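Putative transcription regulator (Lactobacillus plantarum WCFS1, PDB 3COL) probably binds DNA through an N-terminal helix-turn-helix domain of the TetR family and regulates transcription, with a helical C-terminal part that pairs two subunits. Local coordinates at residues S106-Q111 with T162-T167; N67-T72 with Q94-Y99; G157-T162 with Q187-A192. One frame throughout, in Å; residues are numbered along the deposited sequence.

Interaction 1: S106-Q111 with T162-T167; sequences SLTIIQ and TIHTHT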
# COMPACT_ATOMS: atom_id res chain seq x y z
N SER A 106 6.49 -10.71 0.23
CA SER A 106 7.59 -9.88 -0.25
C SER A 106 7.20 -8.42 -0.37
O SER A 106 7.87 -7.53 0.17
CB SER A 106 8.15 -10.45 -1.56
OG SER A 106 9.39 -9.84 -1.85
N LEU A 107 6.08 -8.16 -1.03
CA LEU A 107 5.63 -6.81 -1.23
C LEU A 107 5.29 -6.16 0.10
O LEU A 107 5.55 -4.98 0.30
CB LEU A 107 4.43 -6.79 -2.20
CG LEU A 107 4.75 -6.60 -3.69
CD1 LEU A 107 5.61 -7.68 -4.18
CD2 LEU A 107 3.46 -6.56 -4.55
N THR A 108 4.74 -6.94 1.03
CA THR A 108 4.45 -6.43 2.37
C THR A 108 5.73 -5.96 3.05
O THR A 108 5.76 -4.86 3.64
CB THR A 108 3.75 -7.51 3.24
OG1 THR A 108 2.49 -7.85 2.66
CG2 THR A 108 3.53 -7.01 4.70
N ILE A 109 6.79 -6.77 2.94
CA ILE A 109 8.07 -6.46 3.59
C ILE A 109 8.65 -5.16 3.02
O ILE A 109 9.05 -4.28 3.78
CB ILE A 109 9.08 -7.62 3.43
CG1 ILE A 109 8.69 -8.82 4.33
CG2 ILE A 109 10.54 -7.16 3.73
CD1 ILE A 109 9.26 -10.14 3.83
N ILE A 110 8.72 -5.10 1.68
CA ILE A 110 9.20 -3.92 0.92
C ILE A 110 8.43 -2.67 1.35
O ILE A 110 9.02 -1.65 1.67
CB ILE A 110 9.07 -4.13 -0.61
CG1 ILE A 110 10.05 -5.21 -1.11
CG2 ILE A 110 9.28 -2.78 -1.42
CD1 ILE A 110 9.73 -5.73 -2.50
N GLN A 111 7.10 -2.77 1.33
CA GLN A 111 6.24 -1.65 1.63
C GLN A 111 6.52 -1.14 3.03
O GLN A 111 6.62 0.09 3.26
CB GLN A 111 4.78 -2.08 1.48
CG GLN A 111 3.79 -1.09 2.09
CD GLN A 111 2.44 -1.18 1.43
OE1 GLN A 111 1.64 -2.07 1.74
NE2 GLN A 111 2.18 -0.25 0.50
N THR A 162 -2.41 -2.89 -6.39
CA THR A 162 -3.42 -3.87 -6.88
C THR A 162 -2.92 -5.32 -6.72
O THR A 162 -3.65 -6.15 -6.23
CB THR A 162 -3.79 -3.62 -8.36
OG1 THR A 162 -4.30 -2.28 -8.49
CG2 THR A 162 -4.86 -4.61 -8.88
N ILE A 163 -1.68 -5.58 -7.14
CA ILE A 163 -1.09 -6.89 -6.96
C ILE A 163 -0.91 -7.22 -5.49
O ILE A 163 -1.14 -8.35 -5.06
CB ILE A 163 0.22 -7.03 -7.78
CG1 ILE A 163 -0.13 -7.06 -9.28
CG2 ILE A 163 1.02 -8.25 -7.32
CD1 ILE A 163 1.10 -6.87 -10.24
N HIS A 164 -0.48 -6.24 -4.69
CA HIS A 164 -0.29 -6.52 -3.29
C HIS A 164 -1.61 -6.91 -2.60
O HIS A 164 -1.64 -7.89 -1.89
CB HIS A 164 0.39 -5.35 -2.59
CG HIS A 164 0.79 -5.65 -1.19
ND1 HIS A 164 0.89 -4.69 -0.22
CD2 HIS A 164 1.12 -6.82 -0.59
CE1 HIS A 164 1.25 -5.26 0.93
NE2 HIS A 164 1.39 -6.55 0.72
N THR A 165 -2.67 -6.12 -2.81
CA THR A 165 -4.00 -6.39 -2.24
C THR A 165 -4.51 -7.77 -2.65
O THR A 165 -5.01 -8.54 -1.82
CB THR A 165 -5.02 -5.30 -2.64
OG1 THR A 165 -4.54 -4.00 -2.24
CG2 THR A 165 -6.37 -5.52 -1.96
N HIS A 166 -4.38 -8.09 -3.92
CA HIS A 166 -4.80 -9.38 -4.47
C HIS A 166 -4.03 -10.51 -3.76
O HIS A 166 -4.61 -11.51 -3.37
CB HIS A 166 -4.57 -9.35 -6.00
CG HIS A 166 -4.97 -10.62 -6.71
ND1 HIS A 166 -6.22 -11.19 -6.58
CD2 HIS A 166 -4.30 -11.38 -7.60
CE1 HIS A 166 -6.30 -12.27 -7.34
NE2 HIS A 166 -5.14 -12.41 -7.97
N THR A 167 -2.73 -10.32 -3.56
CA THR A 167 -1.88 -11.31 -2.88
C THR A 167 -2.29 -11.56 -1.43
O THR A 167 -2.43 -12.69 -1.02
CB THR A 167 -0.41 -10.89 -2.93
OG1 THR A 167 -0.04 -10.72 -4.31
CG2 THR A 167 0.48 -11.97 -2.25
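L107 and H164 mark the closest backbone approach, 6.3 Å between their CA atoms, where the helical segments 106-111 and 162-167 cross at -125° with their axes 10.1 Å apart. The contact is built round the imidazole of H164, which reaches across to helix 106-117. Its CG stands anti to the backbone N (chi1 -172°), carrying it toward that helix. L107 lies over one face of the ring: its CB sits 4.1 Å from the ring centroid, a CH-pi contact displaced toward CD2 and CG. L107 and H164 overlap while running opposite ways, and L107 CD2 packs against H164 CB, 3.8 Å away, and also meets I163 CG2. The polar contacts are at the ring edge. T108 OG1 lies in the ring plane and shares a short hydrogen bond of 2.6 Å with H164 NE2; either atom could be the donor. The threonine comes in at right angles to the histidine side chain. Further round the same edge, Q111 OE1 approaches H164 CE1 to 3.3 Å, with the amide plane turned 63° from the ring. One turn beyond I163, T167 OG1 donates a 2.7 Å hydrogen bond to I163 O, which also accepts from T167 N on the opposite face of its carbonyl plane. L107 and I163 both pack on S100 of helix 85-102. I109 and I110 pack on helix 54-67. From helix 152-171, I163 and H166 reach helix 182-193, and Q111 of helix 106-117 packs on A115 of the second subunit.

Interaction 2: N67-T72 with Q94-Y99; sequences NRILST and QQVYDY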
# COMPACT_ATOMS: atom_id res chain seq x y z
N ASN A 67 15.30 -7.26 -5.34
CA ASN A 67 16.05 -7.98 -6.37
C ASN A 67 15.41 -9.29 -6.83
O ASN A 67 15.71 -9.79 -7.91
CB ASN A 67 17.50 -8.16 -5.94
CG ASN A 67 18.33 -6.94 -6.25
OD1 ASN A 67 18.47 -6.02 -5.43
ND2 ASN A 67 18.86 -6.89 -7.47
N ARG A 68 14.50 -9.83 -6.04
CA ARG A 68 13.82 -11.05 -6.46
C ARG A 68 12.70 -10.79 -7.49
O ARG A 68 12.21 -11.73 -8.13
CB ARG A 68 13.30 -11.85 -5.24
CG ARG A 68 14.02 -13.17 -5.02
CD ARG A 68 13.21 -14.16 -4.15
NE ARG A 68 13.64 -14.22 -2.74
CZ ARG A 68 13.07 -13.55 -1.74
NH1 ARG A 68 12.06 -12.72 -1.99
NH2 ARG A 68 13.52 -13.71 -0.50
N ILE A 69 12.29 -9.55 -7.66
CA ILE A 69 11.15 -9.29 -8.54
C ILE A 69 11.44 -9.60 -10.04
O ILE A 69 10.72 -10.39 -10.67
CB ILE A 69 10.59 -7.88 -8.35
CG1 ILE A 69 10.29 -7.65 -6.86
CG2 ILE A 69 9.33 -7.67 -9.25
CD1 ILE A 69 9.84 -6.25 -6.54
N LEU A 70 12.52 -9.03 -10.57
CA LEU A 70 12.91 -9.20 -11.97
C LEU A 70 14.30 -9.80 -12.12
O LEU A 70 15.23 -9.36 -11.46
CB LEU A 70 12.90 -7.85 -12.68
CG LEU A 70 11.63 -7.01 -12.60
CD1 LEU A 70 11.92 -5.59 -12.96
CD2 LEU A 70 10.53 -7.59 -13.47
N SER A 71 14.43 -10.76 -13.05
CA SER A 71 15.72 -11.34 -13.40
C SER A 71 16.43 -10.44 -14.40
O SER A 71 15.84 -9.47 -14.90
CB SER A 71 15.53 -12.72 -14.01
OG SER A 71 15.01 -12.63 -15.33
N THR A 72 17.69 -10.78 -14.67
CA THR A 72 18.52 -10.13 -15.70
C THR A 72 17.89 -10.30 -17.08
O THR A 72 17.82 -9.34 -17.85
CB THR A 72 19.95 -10.73 -15.71
OG1 THR A 72 20.39 -10.96 -14.37
CG2 THR A 72 20.94 -9.79 -16.42
N GLN A 94 3.03 -8.68 -15.61
CA GLN A 94 2.81 -10.11 -15.44
C GLN A 94 3.88 -10.77 -14.55
O GLN A 94 3.57 -11.63 -13.71
CB GLN A 94 2.68 -10.81 -16.79
CG GLN A 94 2.71 -12.31 -16.71
CD GLN A 94 1.82 -12.89 -17.74
OE1 GLN A 94 1.92 -12.55 -18.93
NE2 GLN A 94 0.90 -13.73 -17.31
N GLN A 95 5.14 -10.37 -14.72
CA GLN A 95 6.21 -10.79 -13.80
C GLN A 95 5.99 -10.36 -12.33
O GLN A 95 6.10 -11.17 -11.41
CB GLN A 95 7.58 -10.30 -14.32
CG GLN A 95 8.80 -10.74 -13.50
CD GLN A 95 8.81 -12.24 -13.15
OE1 GLN A 95 8.42 -13.10 -13.95
NE2 GLN A 95 9.28 -12.56 -11.94
N VAL A 96 5.66 -9.09 -12.09
CA VAL A 96 5.37 -8.62 -10.70
C VAL A 96 4.26 -9.47 -10.08
O VAL A 96 4.35 -9.92 -8.95
CB VAL A 96 5.01 -7.10 -10.66
CG1 VAL A 96 4.65 -6.62 -9.19
CG2 VAL A 96 6.10 -6.24 -11.23
N TYR A 97 3.22 -9.72 -10.87
CA TYR A 97 2.08 -10.56 -10.48
C TYR A 97 2.50 -11.97 -10.10
O TYR A 97 2.19 -12.43 -8.99
CB TYR A 97 1.05 -10.57 -11.62
CG TYR A 97 -0.17 -11.41 -11.42
CD1 TYR A 97 -1.33 -10.88 -10.84
CD2 TYR A 97 -0.19 -12.76 -11.85
CE1 TYR A 97 -2.49 -11.69 -10.67
CE2 TYR A 97 -1.34 -13.57 -11.69
CZ TYR A 97 -2.48 -13.02 -11.10
OH TYR A 97 -3.61 -13.83 -10.92
N ASP A 98 3.22 -12.66 -11.00
CA ASP A 98 3.70 -14.02 -10.70
C ASP A 98 4.61 -14.01 -9.48
O ASP A 98 4.47 -14.87 -8.59
CB ASP A 98 4.49 -14.62 -11.87
CG ASP A 98 3.63 -14.91 -13.10
OD1 ASP A 98 2.39 -15.04 -12.98
OD2 ASP A 98 4.22 -15.04 -14.19
N TYR A 99 5.56 -13.07 -9.48
CA TYR A 99 6.50 -12.90 -8.37
C TYR A 99 5.79 -12.77 -7.02
O TYR A 99 6.13 -13.46 -6.07
CB TYR A 99 7.46 -11.71 -8.54
CG TYR A 99 8.25 -11.53 -7.27
CD1 TYR A 99 9.28 -12.43 -6.94
CD2 TYR A 99 7.94 -10.53 -6.35
CE1 TYR A 99 9.97 -12.31 -5.77
CE2 TYR A 99 8.63 -10.41 -5.17
CZ TYR A 99 9.64 -11.30 -4.89
OH TYR A 99 10.35 -11.20 -3.71
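The ring of Y99 carries I69 CA over the centre of one face, a CH-pi contact with CA almost straight above the ring, 3.9 Å from its centroid. I69 CG1 continues past that point to Y99 CE2 at 3.6 Å, the isoleucine side chain lying crosswise to the tyrosine. At the phenol end, the guanidinium of R68 lies nearly coplanar with the ring, 20° apart, and has Y99 OH at its own edge. The hydrogen bond from R68 NH1 to Y99 OH is weak, with an angle of 130° at the hydrogen. Stronger partners lie nearby: E65 forms a salt bridge with R68 NH1, and S106 OG is probably hydrogen-bonded to Y99 OH. One turn earlier on the helix, Q95 NE2 donates to I69 O at 2.9 Å, nearly along the C=O axis, and I69 O lies near the plane of the Q95 amide. A bend at chi2 (48°) in Q95 folds CD back, while its CG packs against L70 CD2 at 3.6 Å. Completing the apolar side, I69 CG2 touches V96 CG2. S71 then serves as N-cap of helix 72-78. The arrangement is consistent with the TetR-family fold, in which the N-terminal DNA-binding domain passes here into the C-terminal helical domain: the connection after helix 54-67 is held against helix 85-102 by a tyrosine face and a glutamine-to-backbone bond.

Interaction 3: G157-T162 with Q187-A192; sequences GVVFST and QMIWDA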
# COMPACT_ATOMS: atom_id res chain seq x y z
N GLY A 157 2.47 2.73 -8.58
CA GLY A 157 1.56 2.56 -7.43
C GLY A 157 0.36 1.68 -7.73
O GLY A 157 0.04 0.78 -6.93
N VAL A 158 -0.30 1.90 -8.87
CA VAL A 158 -1.44 1.08 -9.25
C VAL A 158 -1.06 -0.40 -9.51
O VAL A 158 -1.79 -1.32 -9.09
CB VAL A 158 -2.28 1.70 -10.42
CG1 VAL A 158 -1.50 1.71 -11.76
CG2 VAL A 158 -3.54 0.88 -10.62
N VAL A 159 0.08 -0.62 -10.18
CA VAL A 159 0.64 -1.93 -10.39
C VAL A 159 0.90 -2.63 -9.06
O VAL A 159 0.43 -3.75 -8.82
CB VAL A 159 1.97 -1.84 -11.19
CG1 VAL A 159 2.71 -3.26 -11.27
CG2 VAL A 159 1.70 -1.33 -12.56
N PHE A 160 1.67 -2.01 -8.20
CA PHE A 160 2.07 -2.67 -6.98
C PHE A 160 0.96 -2.82 -5.97
O PHE A 160 0.84 -3.88 -5.32
CB PHE A 160 3.34 -2.02 -6.39
CG PHE A 160 4.58 -2.51 -7.08
CD1 PHE A 160 5.36 -3.49 -6.50
CD2 PHE A 160 4.91 -2.04 -8.36
CE1 PHE A 160 6.48 -3.96 -7.16
CE2 PHE A 160 6.01 -2.50 -9.02
CZ PHE A 160 6.80 -3.47 -8.43
N SER A 161 0.15 -1.77 -5.82
CA SER A 161 -0.93 -1.79 -4.81
C SER A 161 -2.01 -2.82 -5.13
O SER A 161 -2.45 -3.55 -4.24
CB SER A 161 -1.54 -0.41 -4.62
OG SER A 161 -2.71 -0.49 -3.83
N THR A 162 -2.41 -2.89 -6.39
CA THR A 162 -3.42 -3.87 -6.88
C THR A 162 -2.92 -5.32 -6.72
O THR A 162 -3.65 -6.15 -6.23
CB THR A 162 -3.79 -3.62 -8.36
OG1 THR A 162 -4.30 -2.28 -8.49
CG2 THR A 162 -4.86 -4.61 -8.88
N GLN A 187 -6.65 -6.35 -16.34
CA GLN A 187 -7.63 -5.44 -16.95
C GLN A 187 -7.80 -4.14 -16.10
O GLN A 187 -7.80 -3.01 -16.64
CB GLN A 187 -8.96 -6.14 -17.20
CG GLN A 187 -9.91 -5.35 -18.11
CD GLN A 187 -11.32 -5.92 -18.08
OE1 GLN A 187 -11.89 -6.18 -16.99
NE2 GLN A 187 -11.87 -6.16 -19.25
N MSE A 188 -7.91 -4.28 -14.79
CA MSE A 188 -7.99 -3.10 -13.91
C MSE A 188 -6.70 -2.23 -13.98
O MSE A 188 -6.76 -1.02 -14.16
CB MSE A 188 -8.29 -3.50 -12.47
CG MSE A 188 -7.87 -2.37 -11.47
SE MSE A 188 -8.43 -2.79 -9.66
CE MSE A 188 -10.29 -2.25 -9.68
N ILE A 189 -5.53 -2.87 -13.87
CA ILE A 189 -4.24 -2.16 -13.86
C ILE A 189 -3.96 -1.46 -15.18
O ILE A 189 -3.54 -0.31 -15.19
CB ILE A 189 -3.09 -3.13 -13.52
CG1 ILE A 189 -3.23 -3.66 -12.08
CG2 ILE A 189 -1.71 -2.50 -13.82
CD1 ILE A 189 -2.32 -4.85 -11.79
N TRP A 190 -4.19 -2.16 -16.29
CA TRP A 190 -3.95 -1.60 -17.63
C TRP A 190 -4.92 -0.47 -17.98
O TRP A 190 -4.51 0.54 -18.53
CB TRP A 190 -3.95 -2.70 -18.74
CG TRP A 190 -3.64 -2.18 -20.16
CD1 TRP A 190 -4.44 -2.30 -21.28
CD2 TRP A 190 -2.47 -1.44 -20.59
NE1 TRP A 190 -3.84 -1.70 -22.35
CE2 TRP A 190 -2.65 -1.15 -21.97
CE3 TRP A 190 -1.31 -0.97 -19.94
CZ2 TRP A 190 -1.68 -0.45 -22.72
CZ3 TRP A 190 -0.37 -0.26 -20.67
CH2 TRP A 190 -0.55 0.00 -22.05
N ASP A 191 -6.21 -0.66 -17.70
CA ASP A 191 -7.19 0.47 -17.80
C ASP A 191 -6.74 1.71 -17.00
O ASP A 191 -6.84 2.86 -17.49
CB ASP A 191 -8.60 0.05 -17.34
CG ASP A 191 -9.27 -0.91 -18.31
OD1 ASP A 191 -8.69 -1.13 -19.39
OD2 ASP A 191 -10.36 -1.44 -18.00
N ALA A 192 -6.31 1.48 -15.76
CA ALA A 192 -5.82 2.58 -14.87
C ALA A 192 -4.70 3.33 -15.58
O ALA A 192 -4.74 4.54 -15.66
CB ALA A 192 -5.30 2.03 -13.59
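I189 has the largest share of this buried interface, and V158 and T162 follow with equal shares. I189 lies against the side of helix 152-171 with its two branches divided between two residues about one turn apart, T162 and V159. CG1, beside the backbone N and anti to the carbonyl carbon (chi1 -66°), runs alongside T162 and meets T162 CG2 at 3.7 Å; CD1 continues over the same threonine, 3.9 Å from T162 CB. The two side chains overlap while pointing opposite ways. The other branch, I189 CG2, touches V159 CG2 at 3.8 Å, and here the side chains lie crosswise. T162 presents its methyl to the apolar surface while its hydroxyl turns back to its own helix, where OG1 donates a 2.8 Å hydrogen bond to V158 O. This bond satisfies the buried hydroxyl within its own helix; V158 O accepts from T162 N as well. The threonine methyl also meets the selenium of the selenomethionine M188, 4.1 Å from CG2. V158 closes the other end of the patch: its CG2, anti to the backbone N, touches A192 CB at 3.6 Å. No hydrogen bond joins the segments, whose helices run almost antiparallel at 163° with axes 9.5 Å apart. Beyond them, F160 and W190 pack on helix 85-102. V158 and A192 each meet their own counterpart in the second subunit, and D191 forms a salt bridge with K148 of that subunit, placing this antiparallel helix pair, 152-171 with 182-193, at the dimer interface.

Overall arrangement
Helix 152-171 serves both interaction 1 and interaction 3, which share T162 and have centres about 13 Å apart; I163 CG1 lies 4.0 Å from I189 CD1 where they join. Interaction 2 adjoins interaction 1 through a probable hydrogen bond between Y99 OH and S106 OG (2.5 Å). F160 ties interaction 2 to interaction 3, its CE1 lying 3.8 Å from V96 CG1, although their centres are about 16 Å apart. Interactions 1 and 3 both touch the second subunit; interaction 2, on the connection after helix 54-67, does not. A glycerol, probably from the crystallisation liquor, lies about 3 Å, between nearest atoms, from the Q111 side chain in interaction 1.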